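Local coordinates for protein myosin regulatory light chain (Physarum polycephalum, PDB 2BL0) that binds calcium as an EF-hand light chain of Physarum myosin II, and probably supports the myosin lever arm by wrapping part of the heavy chain, at residues B[91-95]-B[126-131]; B[98-102]-B[114-118]; B[117-121]-B[134-138]; B[31-37]-B[64-70]. One frame throughout, in Å; residues are numbered along the deposited sequence. Where two conformers were deposited one is given.

Contact 1: B[91-95]-B[126-131]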
# COMPACT_ATOMS: atom_id res chain seq x y z
N GLY B 91 18.13 -4.36 35.28
CA GLY B 91 17.67 -4.18 33.91
C GLY B 91 16.27 -3.59 33.82
O GLY B 91 15.64 -3.69 32.76
N THR B 92 15.77 -3.04 34.92
CA THR B 92 14.41 -2.48 34.93
C THR B 92 14.42 -0.99 35.30
O THR B 92 15.39 -0.46 35.87
CB THR B 92 13.45 -3.26 35.88
OG1 THR B 92 13.81 -3.06 37.26
CG2 THR B 92 13.53 -4.76 35.66
N ILE B 93 13.34 -0.34 34.92
CA ILE B 93 12.98 0.99 35.37
C ILE B 93 11.48 0.94 35.69
O ILE B 93 10.74 0.14 35.13
CB ILE B 93 13.32 2.01 34.26
CG1 ILE B 93 13.33 3.44 34.82
CG2 ILE B 93 12.43 1.81 33.02
CD1 ILE B 93 12.61 4.43 34.02
N GLN B 94 11.04 1.75 36.63
CA GLN B 94 9.61 1.83 36.92
C GLN B 94 8.90 2.52 35.75
O GLN B 94 9.33 3.57 35.29
CB GLN B 94 9.38 2.55 38.24
CG GLN B 94 9.95 1.78 39.44
CD GLN B 94 9.33 0.40 39.60
OE1 GLN B 94 9.99 -0.61 39.33
NE2 GLN B 94 8.06 0.36 40.07
N GLU B 95 7.81 1.93 35.26
CA GLU B 95 7.06 2.59 34.19
C GLU B 95 6.67 4.02 34.56
O GLU B 95 6.68 4.90 33.71
CB GLU B 95 5.83 1.84 33.74
CG GLU B 95 5.24 2.46 32.48
CD GLU B 95 4.07 1.69 31.94
OE1 GLU B 95 2.93 2.17 32.04
OE2 GLU B 95 4.31 0.60 31.40
N ASP B 126 5.31 -5.06 40.45
CA ASP B 126 5.87 -3.96 41.23
C ASP B 126 6.06 -2.72 40.35
O ASP B 126 6.75 -1.78 40.72
CB ASP B 126 7.19 -4.38 41.88
CG ASP B 126 7.65 -3.42 42.97
OD1 ASP B 126 6.79 -2.79 43.65
OD2 ASP B 126 8.86 -3.22 43.23
N GLY B 127 5.44 -2.74 39.17
CA GLY B 127 5.43 -1.58 38.30
C GLY B 127 6.68 -1.40 37.48
O GLY B 127 6.90 -0.31 36.95
N ALA B 128 7.48 -2.46 37.35
CA ALA B 128 8.77 -2.42 36.66
C ALA B 128 8.63 -2.85 35.20
O ALA B 128 7.85 -3.73 34.87
CB ALA B 128 9.79 -3.34 37.36
N ILE B 129 9.44 -2.25 34.33
CA ILE B 129 9.52 -2.65 32.93
C ILE B 129 10.97 -2.96 32.60
O ILE B 129 11.88 -2.38 33.17
CB ILE B 129 8.95 -1.58 31.97
CG1 ILE B 129 9.78 -0.29 32.01
CG2 ILE B 129 7.51 -1.27 32.31
CD1 ILE B 129 10.71 -0.14 30.86
N ASN B 130 11.17 -3.88 31.68
CA ASN B 130 12.52 -4.23 31.24
C ASN B 130 12.89 -3.28 30.13
O ASN B 130 12.30 -3.33 29.04
CB ASN B 130 12.56 -5.68 30.77
CG ASN B 130 13.94 -6.13 30.35
OD1 ASN B 130 14.42 -5.71 29.31
ND2 ASN B 130 14.58 -7.01 31.14
N TYR B 131 13.87 -2.41 30.38
CA TYR B 131 14.16 -1.34 29.45
C TYR B 131 14.87 -1.82 28.20
O TYR B 131 14.67 -1.24 27.16
CB TYR B 131 14.88 -0.15 30.12
CG TYR B 131 16.15 -0.46 30.85
CD1 TYR B 131 17.30 -0.83 30.16
CD2 TYR B 131 16.22 -0.39 32.23
CE1 TYR B 131 18.50 -1.11 30.84
CE2 TYR B 131 17.40 -0.68 32.93
CZ TYR B 131 18.53 -1.03 32.22
OH TYR B 131 19.69 -1.32 32.90
O HOH W 1 16.73 -4.38 30.47
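Gln94 NE2 donates to Asp126 O at 2.6 Å, nearly straight at the hydrogen (168°) and in the plane of both the Gln94 amide and the carbonyl. The bend at chi2 (-60°) folds the amide back to reach that backbone oxygen. This bond lies at one end of the short antiparallel sheet that couples the two loops of an EF-hand pair. At its centre, Ile93 and Ile129 form a hydrogen-bonded pair: Ile129 N gives to Ile93 O at 2.8 Å, and Ile93 N gives to Ile129 O at 3.1 Å. One step further, Glu95 N, at the start of helix 95-104, bonds to Gly127 O at 2.9 Å. At the other end Gly91 O accepts from Tyr131 N (3.2 Å) and from a water that also makes a weak bond to Asn130 OD1, whose main partner is Ser133 N.

Thr92 belongs to a calcium site inferred for this loop, together with Asp86, and Asp86 OD2 is bonded to both Tyr131 OH and Gly91 N. The Tyr131 ring, its CG between backbone N and carbonyl carbon (chi1 55°), is laid against the Gly91 peptide, with Gly91 O over one face near the rim. On the sheet face of Ile93 and Ile129, the two side chains run side by side in the same direction and meet Leu98 of helix 95-104. The Ile129 CG2 branch touches Glu95 CB at 3.8 Å, while its other branch is pressed closer than normal van der Waals contact, CD1 standing 3.4 Å from Ile93 CG2.

Contact 2: B[98-102]-B[114-118]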
# COMPACT_ATOMS: atom_id res chain seq x y z
N LEU B 98 9.62 6.30 33.76
CA LEU B 98 9.69 6.38 32.30
C LEU B 98 8.66 7.35 31.73
O LEU B 98 9.00 8.23 30.93
CB LEU B 98 9.47 4.99 31.67
CG LEU B 98 9.55 4.89 30.14
CD1 LEU B 98 10.87 5.43 29.66
CD2 LEU B 98 9.29 3.49 29.64
N ARG B 99 7.40 7.22 32.15
CA ARG B 99 6.36 8.13 31.69
C ARG B 99 6.71 9.59 32.00
O ARG B 99 6.58 10.47 31.14
CB ARG B 99 4.99 7.78 32.31
CG ARG B 99 4.33 6.52 31.74
CD ARG B 99 3.14 6.05 32.60
NE ARG B 99 2.28 5.02 31.99
CZ ARG B 99 1.37 5.25 31.06
NH1 ARG B 99 1.18 6.48 30.60
NH2 ARG B 99 0.62 4.25 30.59
N GLN B 100 7.21 9.83 33.22
CA GLN B 100 7.53 11.18 33.67
C GLN B 100 8.65 11.80 32.84
O GLN B 100 8.59 12.98 32.50
CB GLN B 100 7.96 11.18 35.14
CG GLN B 100 6.82 11.36 36.10
CD GLN B 100 7.14 10.82 37.47
OE1 GLN B 100 7.52 9.65 37.61
NE2 GLN B 100 6.98 11.65 38.50
N LEU B 101 9.65 11.00 32.51
CA LEU B 101 10.81 11.51 31.79
C LEU B 101 10.42 11.87 30.37
O LEU B 101 10.72 12.98 29.92
CB LEU B 101 11.94 10.48 31.81
CG LEU B 101 12.51 10.21 33.21
CD1 LEU B 101 13.59 9.15 33.12
CD2 LEU B 101 13.04 11.50 33.87
N LEU B 102 9.75 10.93 29.69
CA LEU B 102 9.20 11.13 28.35
C LEU B 102 8.31 12.38 28.24
O LEU B 102 8.36 13.08 27.23
CB LEU B 102 8.37 9.91 27.93
CG LEU B 102 9.13 8.61 27.65
CD1 LEU B 102 8.15 7.51 27.29
CD2 LEU B 102 10.17 8.81 26.55
N VAL B 114 2.75 8.77 24.33
CA VAL B 114 3.14 7.94 25.46
C VAL B 114 2.16 6.78 25.70
O VAL B 114 2.59 5.67 25.96
CB VAL B 114 3.34 8.80 26.74
CG1 VAL B 114 3.58 7.92 27.95
CG2 VAL B 114 4.52 9.76 26.53
N GLU B 115 0.85 7.00 25.55
CA GLU B 115 -0.11 5.89 25.73
C GLU B 115 0.04 4.82 24.64
O GLU B 115 -0.13 3.64 24.91
CB GLU B 115 -1.56 6.37 25.77
CG GLU B 115 -1.93 7.23 26.97
CD GLU B 115 -1.61 6.59 28.31
OE1 GLU B 115 -1.64 5.34 28.44
OE2 GLU B 115 -1.27 7.35 29.24
N GLU B 116 0.37 5.23 23.42
CA GLU B 116 0.53 4.25 22.35
C GLU B 116 1.77 3.40 22.58
O GLU B 116 1.77 2.19 22.35
CB GLU B 116 0.59 4.95 20.99
CG GLU B 116 0.05 4.09 19.85
CD GLU B 116 -0.16 4.87 18.57
OE1 GLU B 116 -0.30 6.11 18.64
OE2 GLU B 116 -0.20 4.24 17.49
N LEU B 117 2.83 4.04 23.05
CA LEU B 117 4.08 3.37 23.41
C LEU B 117 3.89 2.37 24.54
O LEU B 117 4.41 1.24 24.49
CB LEU B 117 5.13 4.40 23.82
CG LEU B 117 5.69 5.22 22.66
CD1 LEU B 117 6.15 6.57 23.14
CD2 LEU B 117 6.84 4.49 21.98
N MET B 118 3.14 2.78 25.56
CA MET B 118 3.02 1.97 26.78
C MET B 118 2.01 0.84 26.63
O MET B 118 2.03 -0.12 27.41
CB MET B 118 2.64 2.84 27.99
CG MET B 118 3.72 3.80 28.42
SD MET B 118 5.32 3.01 28.75
CE MET B 118 6.31 3.81 27.59
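Helix segments 98-102 and 114-118 run roughly antiparallel, at 145°, with axes 11.3 Å apart at closest approach; their nearest CA atoms are those of Arg99 and Val114, at 7.0 Å. They belong to the exiting helix of one EF-hand and the entering helix of the next. Across this wide spacing long side chains do the bridging. Arg99, extended from CG to NE, carries its guanidinium to Glu115, whose chain bends at chi2 (-54°) to meet it. Arg99 NH1 bonds to Glu115 OE2 at 2.9 Å, arriving from above the carboxylate plane, while the bond from Arg99 NH2 to Glu115 OE1 in the same salt bridge is weak. One guanidinium face lies on Met118, with CG of that residue 3.7 Å above the plane and over its centre. Further in, Met118 CE reaches Leu98 CD2 at 3.6 Å and comes tip to tip with Leu102 CD1; Val114 CG2 rests on Leu102 CB at 4.1 Å. Arg99 NE has a second carboxylate, that of Glu95. Two carboxylates on different atoms of the guanidinium probably fix its orientation and offset its charge, and Met118 backs one of its faces, beside the apolar packing of Met118 and Val114 on Leu98 and Leu102.

Contact 3: B[117-121]-B[134-138]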
# COMPACT_ATOMS: atom_id res chain seq x y z
N LEU B 117 2.83 4.04 23.05
CA LEU B 117 4.08 3.37 23.41
C LEU B 117 3.89 2.37 24.54
O LEU B 117 4.41 1.24 24.49
CB LEU B 117 5.13 4.40 23.82
CG LEU B 117 5.69 5.22 22.66
CD1 LEU B 117 6.15 6.57 23.14
CD2 LEU B 117 6.84 4.49 21.98
N MET B 118 3.14 2.78 25.56
CA MET B 118 3.02 1.97 26.78
C MET B 118 2.01 0.84 26.63
O MET B 118 2.03 -0.12 27.41
CB MET B 118 2.64 2.84 27.99
CG MET B 118 3.72 3.80 28.42
SD MET B 118 5.32 3.01 28.75
CE MET B 118 6.31 3.81 27.59
N LYS B 119 1.16 0.93 25.61
CA LYS B 119 0.19 -0.14 25.36
C LYS B 119 0.88 -1.48 25.05
O LYS B 119 0.30 -2.54 25.28
CB LYS B 119 -0.74 0.28 24.21
CG LYS B 119 -2.04 -0.53 24.10
CD LYS B 119 -3.18 0.28 23.43
CE LYS B 119 -2.75 1.01 22.16
NZ LYS B 119 -3.77 1.97 21.61
N GLU B 120 2.11 -1.43 24.54
CA GLU B 120 2.81 -2.61 24.04
C GLU B 120 3.88 -3.08 25.04
O GLU B 120 4.68 -3.98 24.74
CB GLU B 120 3.44 -2.33 22.65
CG GLU B 120 2.50 -2.49 21.45
CD GLU B 120 3.22 -2.85 20.14
OE1 GLU B 120 2.60 -2.71 19.07
OE2 GLU B 120 4.40 -3.26 20.17
N VAL B 121 3.82 -2.52 26.26
CA VAL B 121 4.86 -2.68 27.26
C VAL B 121 4.38 -3.44 28.49
O VAL B 121 3.46 -3.02 29.19
CB VAL B 121 5.41 -1.30 27.67
CG1 VAL B 121 6.32 -1.41 28.87
CG2 VAL B 121 6.11 -0.67 26.50
N PHE B 134 12.23 -2.65 25.91
CA PHE B 134 11.63 -1.41 25.42
C PHE B 134 12.47 -0.85 24.28
O PHE B 134 11.94 -0.51 23.24
CB PHE B 134 11.45 -0.41 26.58
CG PHE B 134 10.79 0.90 26.16
CD1 PHE B 134 9.46 0.94 25.79
CD2 PHE B 134 11.53 2.08 26.11
CE1 PHE B 134 8.85 2.15 25.40
CE2 PHE B 134 10.94 3.28 25.74
CZ PHE B 134 9.62 3.32 25.37
N VAL B 135 13.79 -0.80 24.47
CA VAL B 135 14.72 -0.37 23.43
C VAL B 135 14.57 -1.29 22.23
O VAL B 135 14.47 -0.84 21.09
CB VAL B 135 16.18 -0.37 23.95
CG1 VAL B 135 17.15 -0.08 22.82
CG2 VAL B 135 16.33 0.66 25.09
N ASP B 136 14.49 -2.58 22.46
CA ASP B 136 14.35 -3.52 21.36
C ASP B 136 13.07 -3.25 20.55
O ASP B 136 13.09 -3.29 19.30
CB ASP B 136 14.38 -4.96 21.87
CG ASP B 136 14.18 -5.96 20.76
OD1 ASP B 136 13.03 -6.11 20.30
OD2 ASP B 136 15.11 -6.63 20.27
N MET B 137 11.98 -2.97 21.25
CA MET B 137 10.73 -2.61 20.59
C MET B 137 10.92 -1.34 19.75
O MET B 137 10.48 -1.28 18.60
CB MET B 137 9.61 -2.42 21.64
CG MET B 137 8.27 -2.02 21.07
SD MET B 137 7.04 -1.56 22.31
CE MET B 137 7.40 0.13 22.56
N LEU B 138 11.58 -0.33 20.29
CA LEU B 138 11.81 0.90 19.54
C LEU B 138 12.68 0.74 18.29
O LEU B 138 12.47 1.45 17.31
CB LEU B 138 12.41 1.99 20.42
CG LEU B 138 11.56 2.44 21.61
CD1 LEU B 138 12.21 3.66 22.25
CD2 LEU B 138 10.13 2.77 21.20
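Phe134 is met by two side chains from segment 117-121: Met118 CE lies 3.7 Å from its CE1, and Val121 CG2 approaches its CD1 at 3.8 Å, at the ring edge and near the ring plane. Phe134 projects its ring to them with CG anti to the backbone N (chi1 -178°). This is the close-packed part of the contact, which brings the end of the entering helix 111-118 of the last EF-hand against its exiting helix 131-140. Leu117 and Leu138 extend it, crossing at about a right angle with their CD2 methyls 3.8 Å apart. Helix 75-85 adds Phe82 against Phe134 and Met78 against Leu138.

The looser side is at Glu120, which a type I turn from Met118 to Val121, closed by Val121 N to Met118 O, sets at the exposed margin. Met137 spans from the packed side to it. In the conformer given, Met137 SD lies 3.7 Å from Glu120 CB. The bend at chi3 (86°) turns Met137 CE inward to Leu117 O at 3.7 Å and to Val121 CG2 at 4.2 Å. Aromatic side chains of another protein chain pack on Leu117, Glu120, Met137 and Leu138.

No hydrogen bond links the two segments. Cohesion therefore rests on burial of apolar surface and van der Waals contact among methyls, thioether and ring, a chemistry consistent with the adaptable apolar grip by which EF-hand lobes hold a target helix.

Contact 4: B[31-37]-B[64-70]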
# COMPACT_ATOMS: atom_id res chain seq x y z
N LEU B 31 9.77 11.61 7.71
CA LEU B 31 11.11 11.02 7.88
C LEU B 31 11.05 9.80 8.79
O LEU B 31 11.59 8.72 8.48
CB LEU B 31 12.09 12.05 8.45
CG LEU B 31 12.45 13.19 7.53
CD1 LEU B 31 13.09 14.28 8.35
CD2 LEU B 31 13.35 12.73 6.39
N ARG B 32 10.37 9.97 9.92
CA ARG B 32 10.22 8.91 10.89
C ARG B 32 9.48 7.69 10.33
O ARG B 32 9.80 6.56 10.67
CB ARG B 32 9.51 9.45 12.12
CG ARG B 32 10.39 10.36 12.93
CD ARG B 32 9.65 11.23 13.93
NE ARG B 32 10.59 12.15 14.56
CZ ARG B 32 10.35 13.42 14.87
NH1 ARG B 32 9.16 13.98 14.66
NH2 ARG B 32 11.33 14.14 15.39
N SER B 33 8.50 7.95 9.46
CA SER B 33 7.71 6.90 8.84
C SER B 33 8.60 5.92 8.08
O SER B 33 8.27 4.74 8.00
CB SER B 33 6.65 7.49 7.89
OG SER B 33 5.64 8.17 8.62
N LEU B 34 9.70 6.44 7.53
CA LEU B 34 10.65 5.68 6.72
C LEU B 34 11.96 5.29 7.45
O LEU B 34 12.97 4.95 6.83
CB LEU B 34 10.98 6.46 5.45
CG LEU B 34 9.80 6.63 4.47
CD1 LEU B 34 10.26 7.37 3.25
CD2 LEU B 34 9.20 5.30 4.10
N GLY B 35 11.94 5.35 8.78
CA GLY B 35 13.01 4.77 9.57
C GLY B 35 14.22 5.63 9.86
O GLY B 35 15.30 5.10 10.14
N LYS B 36 14.06 6.95 9.81
CA LYS B 36 15.07 7.85 10.30
C LYS B 36 14.49 8.75 11.40
O LYS B 36 13.39 9.26 11.31
CB LYS B 36 15.67 8.65 9.15
CG LYS B 36 16.61 7.82 8.31
CD LYS B 36 17.30 8.59 7.21
CE LYS B 36 18.00 7.60 6.25
NZ LYS B 36 19.14 8.24 5.45
N ASN B 37 15.27 8.92 12.46
CA ASN B 37 14.81 9.47 13.74
C ASN B 37 15.56 10.74 14.16
O ASN B 37 16.41 10.70 15.05
CB ASN B 37 15.04 8.44 14.85
CG ASN B 37 14.16 7.21 14.73
OD1 ASN B 37 13.20 7.17 13.96
ND2 ASN B 37 14.51 6.17 15.52
N TYR B 64 15.88 13.16 3.34
CA TYR B 64 15.85 11.80 3.85
C TYR B 64 17.16 11.07 3.61
O TYR B 64 17.56 10.26 4.43
CB TYR B 64 14.69 11.00 3.24
CG TYR B 64 14.67 9.56 3.70
CD1 TYR B 64 14.12 9.20 4.92
CD2 TYR B 64 15.22 8.56 2.92
CE1 TYR B 64 14.12 7.87 5.35
CE2 TYR B 64 15.24 7.23 3.33
CZ TYR B 64 14.68 6.90 4.55
OH TYR B 64 14.66 5.59 4.96
N ARG B 65 17.82 11.37 2.51
CA ARG B 65 19.05 10.64 2.16
C ARG B 65 20.28 11.06 2.97
O ARG B 65 21.34 10.41 2.91
CB ARG B 65 19.31 10.78 0.66
CG ARG B 65 18.33 10.00 -0.20
CD ARG B 65 18.38 8.50 -0.00
NE ARG B 65 17.62 7.80 -1.05
CZ ARG B 65 17.23 6.53 -0.98
NH1 ARG B 65 17.53 5.78 0.08
NH2 ARG B 65 16.54 6.00 -1.98
N LYS B 66 20.15 12.12 3.75
CA LYS B 66 21.19 12.53 4.68
C LYS B 66 21.31 11.52 5.82
O LYS B 66 20.37 10.74 6.08
CB LYS B 66 20.89 13.92 5.24
CG LYS B 66 20.73 15.00 4.18
CD LYS B 66 21.88 15.02 3.17
CE LYS B 66 21.77 16.26 2.25
NZ LYS B 66 22.64 16.12 1.06
N PRO B 67 22.45 11.54 6.52
CA PRO B 67 22.77 10.55 7.55
C PRO B 67 22.06 10.72 8.88
O PRO B 67 22.66 10.52 9.95
CB PRO B 67 24.29 10.74 7.77
CG PRO B 67 24.73 11.67 6.76
CD PRO B 67 23.56 12.49 6.34
N ILE B 68 20.78 11.06 8.84
CA ILE B 68 19.95 11.10 10.03
C ILE B 68 19.96 9.68 10.61
O ILE B 68 19.85 8.70 9.87
CB ILE B 68 18.52 11.55 9.65
CG1 ILE B 68 18.54 12.93 8.97
CG2 ILE B 68 17.65 11.56 10.88
CD1 ILE B 68 17.21 13.34 8.30
N LYS B 69 20.09 9.57 11.93
CA LYS B 69 20.20 8.27 12.59
C LYS B 69 19.00 7.36 12.36
O LYS B 69 17.85 7.79 12.50
CB LYS B 69 20.41 8.45 14.10
CG LYS B 69 21.75 9.06 14.49
CD LYS B 69 22.27 8.50 15.78
CE LYS B 69 23.45 9.29 16.32
NZ LYS B 69 23.26 9.53 17.77
N THR B 70 19.28 6.10 12.02
CA THR B 70 18.30 5.03 12.05
C THR B 70 18.16 4.51 13.48
O THR B 70 18.97 4.82 14.34
CB THR B 70 18.69 3.89 11.10
OG1 THR B 70 19.94 3.35 11.49
CG2 THR B 70 18.90 4.39 9.66
O HOH W 2 19.17 6.62 2.99
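Lys36 runs extended beyond CG and crosses the Tyr64 ring at about a right angle, while chi1 of Tyr64, near trans (177°), swings that ring away from its own N, into the gap between Lys36 and Leu34. Lys36 CE sits 4.0 Å from the ring centroid in a CH-pi contact, and NZ lies over the same face, 4.7 Å from the centroid and 13° off the normal, a cation-pi pair. Leu34 CD1 lies over the opposite face, while Leu34 CB touches Tyr64 CE1 at 3.4 Å; Leu31 CD2 meets the edge in plane. The Lys36 NZ ammonium is gripped by three oxygens: Tyr64 O at 2.8 Å, in the carbonyl plane, Lys66 O at 2.9 Å and a water that also makes a weak bond to Arg65 NH1. These acceptors probably offset the like charge of Arg65.

In the N-terminal EF-hand lobe, this contact ties the end of helix 27-33 to the chain leaving helix 57-64. A Schellman motif ends the first of these: Gly35 N bonds to Arg32 O, Lys36 N bonds weakly to Leu31 O, and Gly35 takes the positive phi (87°). Tyr64 OH fastens the turn by donating to Leu34 O at 2.6 Å, and it also receives Ala2 N. Beyond it the two segments continue side by side, with Asn37 N bonded to Lys69 O at 2.8 Å. Ile68 CG2 packs on Lys36 CB at 3.9 Å, and Asn37 ND2 turns to Gln74 OE1.

In the fold
Along the chain contact 4 comes first and closes before the others open. It lies in the N-terminal lobe, the lobe that holds the calcium ion, with its centre about 20 to 29 Å from those of contacts 1, 2 and 3 and on the opposite side of the chain's centre. Those three form one cluster in the C-terminal EF-hand pair, centres about 9 to 12 Å apart. Contact 2 is nested within the loop closed by contact 1, whose segments alternate with those of contact 3; contacts 2 and 3 share Leu117 and Met118 of helix 111-118. Contact 1 touches both through packing of Ile93, Glu95 and Ile129, whereas contact 4 touches none of the three, its nearest atoms to contact 3 being about 5 Å away.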